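Local coordinates for lipopolysaccharide biosynthesis protein wbpB (Thermus thermophilus, PDB 3O9Z), which is an NAD-binding dehydrogenase, probably oxidising a nucleotide-linked sugar on the route to 2,3-diacetamido-2,3-dideoxy-D-mannuronic acid for lipopolysaccharide, and also binds 2-oxoglutarate, at residues R124-V129 with F279-A284; Y158-G163 with T245-A250. All coordinates share one frame; numbering follows the deposited sequence. Where two conformers were deposited one is given.

Contact 1: residues R124-V129 with F279-A284; sequences RRVYTV and FGLDEA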
loop_
_atom_site.group_PDB
_atom_site.type_symbol
_atom_site.label_atom_id
_atom_site.label_comp_id
_atom_site.label_asym_id
_atom_site.label_seq_id
_atom_site.Cartn_x
_atom_site.Cartn_y
_atom_site.Cartn_z
ATOM N N ARG A 124 24.182 5.532 -22.774
ATOM C CA ARG A 124 23.332 6.575 -22.203
ATOM C C ARG A 124 24.033 7.179 -20.985
ATOM O O ARG A 124 25.080 6.655 -20.534
ATOM C CB ARG A 124 21.993 5.972 -21.743
ATOM C CG ARG A 124 21.319 5.174 -22.844
ATOM C CD ARG A 124 20.978 6.033 -24.028
ATOM N NE ARG A 124 20.373 5.217 -25.084
ATOM C CZ ARG A 124 19.773 5.668 -26.181
ATOM N NH1 ARG A 124 19.342 4.816 -27.108
ATOM N NH2 ARG A 124 19.744 6.983 -26.402
ATOM N N ARG A 125 23.428 8.254 -20.477
ATOM C CA ARG A 125 24.002 9.023 -19.346
ATOM C C ARG A 125 23.045 9.162 -18.162
ATOM O O ARG A 125 21.821 9.290 -18.336
ATOM C CB ARG A 125 24.412 10.408 -19.811
ATOM C CG ARG A 125 25.611 10.367 -20.827
ATOM C CD ARG A 125 26.897 9.779 -20.247
ATOM N NE ARG A 125 27.330 10.443 -19.013
ATOM C CZ ARG A 125 27.888 11.644 -18.933
ATOM N NH1 ARG A 125 28.229 12.130 -17.739
ATOM N NH2 ARG A 125 28.160 12.350 -20.018
ATOM N N VAL A 126 23.667 9.258 -16.989
ATOM C CA VAL A 126 22.981 9.454 -15.705
ATOM C C VAL A 126 23.296 10.825 -15.156
ATOM O O VAL A 126 24.486 11.109 -14.927
ATOM C CB VAL A 126 23.453 8.401 -14.729
ATOM C CG1 VAL A 126 22.650 8.533 -13.403
ATOM C CG2 VAL A 126 23.317 6.997 -15.352
ATOM N N TYR A 127 22.270 11.634 -14.885
ATOM C CA TYR A 127 22.388 12.932 -14.240
ATOM C C TYR A 127 21.552 13.135 -12.989
ATOM O O TYR A 127 20.698 12.306 -12.712
ATOM C CB TYR A 127 22.053 14.036 -15.204
ATOM C CG TYR A 127 22.925 13.982 -16.445
ATOM C CD1 TYR A 127 24.232 14.410 -16.378
ATOM C CD2 TYR A 127 22.452 13.471 -17.642
ATOM C CE1 TYR A 127 25.060 14.369 -17.493
ATOM C CE2 TYR A 127 23.272 13.448 -18.789
ATOM C CZ TYR A 127 24.574 13.902 -18.686
ATOM O OH TYR A 127 25.426 13.877 -19.777
ATOM N N THR A 128 21.878 14.153 -12.199
ATOM C CA THR A 128 21.214 14.325 -10.905
ATOM C C THR A 128 20.865 15.777 -10.598
ATOM O O THR A 128 21.413 16.746 -11.133
ATOM C CB THR A 128 22.010 13.628 -9.777
ATOM O OG1 THR A 128 21.266 13.533 -8.547
ATOM C CG2 THR A 128 23.286 14.383 -9.526
ATOM N N VAL A 129 19.869 15.960 -9.730
ATOM C CA VAL A 129 19.452 17.296 -9.299
ATOM C C VAL A 129 20.232 17.688 -8.030
ATOM O O VAL A 129 20.031 17.125 -6.947
ATOM C CB VAL A 129 17.934 17.331 -8.981
ATOM C CG1 VAL A 129 17.473 18.716 -8.473
ATOM C CG2 VAL A 129 17.163 16.915 -10.208
ATOM N N PHE A 279 24.942 17.346 -13.953
ATOM C CA PHE A 279 25.777 16.755 -12.925
ATOM C C PHE A 279 25.711 15.249 -12.994
ATOM O O PHE A 279 24.675 14.656 -12.648
ATOM C CB PHE A 279 25.348 17.293 -11.548
ATOM C CG PHE A 279 25.163 18.775 -11.560
ATOM C CD1 PHE A 279 26.246 19.616 -11.845
ATOM C CD2 PHE A 279 23.932 19.344 -11.319
ATOM C CE1 PHE A 279 26.089 20.984 -11.920
ATOM C CE2 PHE A 279 23.759 20.718 -11.412
ATOM C CZ PHE A 279 24.865 21.562 -11.693
ATOM N N GLY A 280 26.777 14.621 -13.473
ATOM C CA GLY A 280 26.802 13.201 -13.714
ATOM C C GLY A 280 27.398 12.371 -12.601
ATOM O O GLY A 280 27.569 12.899 -11.467
ATOM N N LEU A 281 27.684 11.101 -12.858
ATOM C CA LEU A 281 28.213 10.188 -11.885
ATOM C C LEU A 281 29.499 10.749 -11.289
ATOM O O LEU A 281 29.725 10.629 -10.092
ATOM C CB LEU A 281 28.470 8.803 -12.508
ATOM C CG LEU A 281 27.188 8.181 -13.074
ATOM C CD1 LEU A 281 27.476 6.922 -13.930
ATOM C CD2 LEU A 281 26.335 7.746 -11.911
ATOM N N ASP A 282 30.372 11.245 -12.154
ATOM C CA ASP A 282 31.665 11.730 -11.662
ATOM C C ASP A 282 31.492 12.907 -10.694
ATOM O O ASP A 282 32.282 13.012 -9.747
ATOM C CB ASP A 282 32.563 12.168 -12.820
ATOM C CG ASP A 282 33.033 11.000 -13.671
ATOM O OD1 ASP A 282 32.902 9.824 -13.270
ATOM O OD2 ASP A 282 33.588 11.303 -14.746
ATOM N N GLU A 283 30.568 13.823 -10.962
ATOM C CA GLU A 283 30.274 14.974 -10.108
ATOM C C GLU A 283 29.642 14.534 -8.792
ATOM O O GLU A 283 29.990 15.037 -7.726
ATOM C CB GLU A 283 29.368 15.980 -10.801
ATOM C CG GLU A 283 30.074 16.823 -11.856
ATOM C CD GLU A 283 30.322 16.084 -13.167
ATOM O OE1 GLU A 283 31.301 16.445 -13.858
ATOM O OE2 GLU A 283 29.580 15.140 -13.532
ATOM N N ALA A 284 28.748 13.556 -8.852
ATOM C CA ALA A 284 27.964 13.197 -7.654
ATOM C C ALA A 284 28.670 12.236 -6.708
ATOM O O ALA A 284 28.310 12.033 -5.519
ATOM C CB ALA A 284 26.626 12.553 -8.139
HETATM O O HOH W 1 26.882 10.663 -15.751
HETATM O O HOH W 2 29.231 14.598 -16.258
HETATM O O HOH W 3 22.107 17.303 -13.683
#
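Thr128 and Phe279 meet at the margin of the Rossmann-fold sheet, where a late part of the chain comes alongside strand 126-128 just before turning into helix 281-294. The amide N of Thr128 reaches Phe279 O at 2.9 Å, close to the carbonyl plane but with a bent N-H...O angle of 132°. The return path runs through a water that donates to Thr128 O and accepts from Phe279 N. Thr128 suits its two-sided position: with OG1 anti to the backbone N (chi1 -168°), the hydroxyl bonds to Ser101 O in the adjoining strand, while CG2 is directed at residues 279-284 and lies 4.1 Å from Ala284 CB. Phe279 turns its ring edge to the strand, CD2 standing 3.6 Å from Thr128 O.

Val126, branched at CB as strand residues often are, packs CG1 against Leu281 CD2 at 4.1 Å, and helix 109-122 covers the leucine further. A second water accepts from Leu281 N and Arg125 NH1 and donates to Val126 O, bridging Val126 O and Leu281 N, which do not bond directly. Gly280 is the N-cap of the helix, and a CB there would run into NH1 of Arg125, a residue whose NE forms a salt bridge with Glu119. In the manner of one half of a capping box, Glu283 OE2 accepts the N-H of Gly280 at 2.9 Å.

Contact 2: residues Y158-G163 with T245-A250; sequences YVTGRG and TYRSIA. With AKG (2-oxoglutaric acid), chain F.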
loop_
_atom_site.group_PDB
_atom_site.type_symbol
_atom_site.label_atom_id
_atom_site.label_comp_id
_atom_site.label_asym_id
_atom_site.label_seq_id
_atom_site.Cartn_x
_atom_site.Cartn_y
_atom_site.Cartn_z
ATOM N N TYR A 158 23.272 23.468 8.911
ATOM C CA TYR A 158 22.206 23.116 7.972
ATOM C C TYR A 158 21.022 22.629 8.792
ATOM O O TYR A 158 20.996 21.471 9.245
ATOM C CB TYR A 158 22.714 22.018 7.006
ATOM C CG TYR A 158 21.922 21.934 5.726
ATOM C CD1 TYR A 158 20.665 21.320 5.681
ATOM C CD2 TYR A 158 22.406 22.531 4.569
ATOM C CE1 TYR A 158 19.960 21.246 4.468
ATOM C CE2 TYR A 158 21.703 22.501 3.376
ATOM C CZ TYR A 158 20.493 21.853 3.324
ATOM O OH TYR A 158 19.764 21.802 2.150
ATOM N N VAL A 159 20.035 23.491 8.984
ATOM C CA VAL A 159 18.885 23.173 9.824
ATOM C C VAL A 159 17.669 23.373 8.937
ATOM O O VAL A 159 17.487 24.420 8.315
ATOM C CB VAL A 159 18.768 24.132 11.027
ATOM C CG1 VAL A 159 17.575 23.710 11.850
ATOM C CG2 VAL A 159 20.020 24.088 11.904
ATOM N N THR A 160 16.855 22.339 8.776
ATOM C CA THR A 160 15.665 22.470 7.949
ATOM C C THR A 160 14.520 21.702 8.613
ATOM O O THR A 160 14.542 20.468 8.700
ATOM C CB THR A 160 15.951 22.059 6.489
ATOM O OG1 THR A 160 14.742 22.238 5.726
ATOM C CG2 THR A 160 16.395 20.602 6.403
ATOM N N GLY A 161 13.574 22.424 9.222
ATOM C CA GLY A 161 12.633 21.753 10.115
ATOM C C GLY A 161 11.722 20.794 9.370
ATOM O O GLY A 161 11.320 21.046 8.231
ATOM N N ARG A 162 11.414 19.701 10.066
ATOM C CA ARG A 162 10.470 18.712 9.508
ATOM C C ARG A 162 9.430 18.370 10.557
ATOM O O ARG A 162 9.738 18.036 11.712
ATOM C CB ARG A 162 11.177 17.422 9.075
ATOM C CG ARG A 162 12.079 17.625 7.868
ATOM C CD ARG A 162 11.292 17.858 6.573
ATOM N NE ARG A 162 12.182 17.968 5.425
ATOM C CZ ARG A 162 12.849 19.067 5.106
ATOM N NH1 ARG A 162 12.803 20.137 5.889
ATOM N NH2 ARG A 162 13.630 19.074 4.013
ATOM N N GLY A 163 8.189 18.354 10.071
ATOM C CA GLY A 163 7.104 17.959 10.977
ATOM C C GLY A 163 6.991 16.474 11.266
ATOM O O GLY A 163 7.800 15.656 10.798
ATOM N N THR A 245 14.185 27.301 9.012
ATOM C CA THR A 245 15.356 26.874 8.271
ATOM C C THR A 245 16.500 27.851 8.513
ATOM O O THR A 245 16.316 29.070 8.713
ATOM C CB THR A 245 15.131 26.775 6.761
ATOM O OG1 THR A 245 14.969 28.089 6.218
ATOM C CG2 THR A 245 13.888 25.899 6.439
ATOM N N TYR A 246 17.698 27.297 8.418
ATOM C CA TYR A 246 18.931 28.060 8.512
ATOM C C TYR A 246 19.994 27.238 7.798
ATOM O O TYR A 246 20.401 26.188 8.292
ATOM C CB TYR A 246 19.306 28.310 9.975
ATOM C CG TYR A 246 20.612 29.068 10.132
ATOM C CD1 TYR A 246 20.719 30.378 9.664
ATOM C CD2 TYR A 246 21.721 28.482 10.722
ATOM C CE1 TYR A 246 21.917 31.077 9.778
ATOM C CE2 TYR A 246 22.923 29.185 10.866
ATOM C CZ TYR A 246 22.999 30.479 10.387
ATOM O OH TYR A 246 24.196 31.155 10.508
ATOM N N ARG A 247 20.427 27.719 6.637
ATOM C CA ARG A 247 21.378 27.011 5.791
ATOM C C ARG A 247 22.538 27.925 5.496
ATOM O O ARG A 247 22.398 28.886 4.726
ATOM C CB ARG A 247 20.743 26.504 4.489
ATOM C CG ARG A 247 19.528 25.583 4.662
ATOM C CD ARG A 247 18.991 25.250 3.256
ATOM N NE ARG A 247 17.714 24.541 3.259
ATOM C CZ ARG A 247 16.528 25.128 3.122
ATOM N NH1 ARG A 247 16.454 26.465 3.100
ATOM N NH2 ARG A 247 15.422 24.391 3.032
ATOM N N SER A 248 23.655 27.668 6.170
ATOM C CA SER A 248 24.735 28.654 6.266
ATOM C C SER A 248 26.074 27.987 5.980
ATOM O O SER A 248 26.385 26.914 6.517
ATOM C CB SER A 248 24.778 29.244 7.681
ATOM O OG SER A 248 26.030 29.856 7.943
ATOM N N ILE A 249 26.871 28.613 5.118
ATOM C CA ILE A 249 28.290 28.255 4.975
ATOM C C ILE A 249 29.126 29.465 5.369
ATOM O O ILE A 249 28.996 30.566 4.792
ATOM C CB ILE A 249 28.645 27.667 3.603
ATOM C CG1 ILE A 249 30.128 27.268 3.573
ATOM C CG2 ILE A 249 28.310 28.630 2.460
ATOM C CD1 ILE A 249 30.487 26.411 2.357
ATOM N N ALA A 250 29.973 29.293 6.381
ATOM C CA ALA A 250 30.833 30.402 6.847
ATOM C C ALA A 250 32.284 30.065 6.551
ATOM O O ALA A 250 32.808 29.065 7.047
ATOM C CB ALA A 250 30.630 30.665 8.346
HETATM C C1 AKG F . 14.627 16.933 1.114
HETATM O O1 AKG F . 13.727 17.211 1.950
HETATM O O2 AKG F . 14.770 15.789 0.670
HETATM C C2 AKG F . 15.479 17.943 0.525
HETATM O O5 AKG F . 16.328 17.597 -0.293
HETATM C C3 AKG F . 15.349 19.388 0.931
HETATM C C4 AKG F . 16.367 19.652 2.039
HETATM C C5 AKG F . 16.232 21.022 2.674
HETATM O O3 AKG F . 15.104 21.431 3.010
HETATM O O4 AKG F . 17.240 21.711 2.843
#
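Tyr158-Thr160 and Thr245-Arg247 run antiparallel in the open sheet of the C-terminal alpha/beta domain of the Gfo/Idh/MocA family, their short axes 4.7 Å apart, with the hydrogen-bonded pair Val159-Tyr246 set between two non-hydrogen-bonded pairs. Val159 N to Tyr246 O (2.8 Å) and the reciprocal bond join the backbones. Tyr158, Thr160 and Arg247 share one face, where 2-oxoglutarate lies.

Arg247 passes over Tyr158: its CG sits 4.0 Å above the centre of the ring, a CH-pi contact, and its chain continues extended from CG to NE (chi3 -171°). The guanidinium, turned 73° from the ring, meets the C5 carboxylate of the ligand edge-on, NE giving a bond to O4 and NH2 one to O3. Phe262 makes a cation-pi contact with this arginine, and its NH1 is hydrogen-bonded to Ser259 OG. The hydroxyl of Tyr158 donates to O4 at 2.6 Å.

Thr160 is suited to relaying bonds, since its OG1 donates to O3 at 2.9 Å and accepts from Arg162 NH1. That nitrogen also bonds to Gly161 O, which helps fix the rotation of the guanidinium, so that NH2 can reach both O3 and, at 2.8 Å, O1 of the other carboxylate. An alanine in place of Arg162 would probably leave Thr160 OG1 without its donor and deprive both carboxylates of a positive partner.

O3 thus takes bonds from Thr160, Arg162 and Arg247, and the carboxylate probably offsets the like charges of the two arginines; with Lys103 and His187 also bonding to the ligand, the pocket is probably matched to a dianion.

In the fold
Contact 1 belongs to the nucleotide-binding Rossmann domain and contact 2 to the sheet of the C-terminal domain; their centres lie 25 Å apart, on opposite sides of the chain's centre. Along the sequence, contact 2 is nested within the loop that contact 1 closes, so the chain builds the second domain and then returns to the first. The two do not touch, their nearest atoms being about 10 Å apart. Contact 2 holds 2-oxoglutarate directly, whereas the side chain of Thr128 in contact 1 stays about 10 Å from it; NAD is about 7 Å from the Tyr158 side chain and about 8 Å from that of Thr128. Lys103, which binds both ligands, has its side chain about 5 Å from that of Thr128.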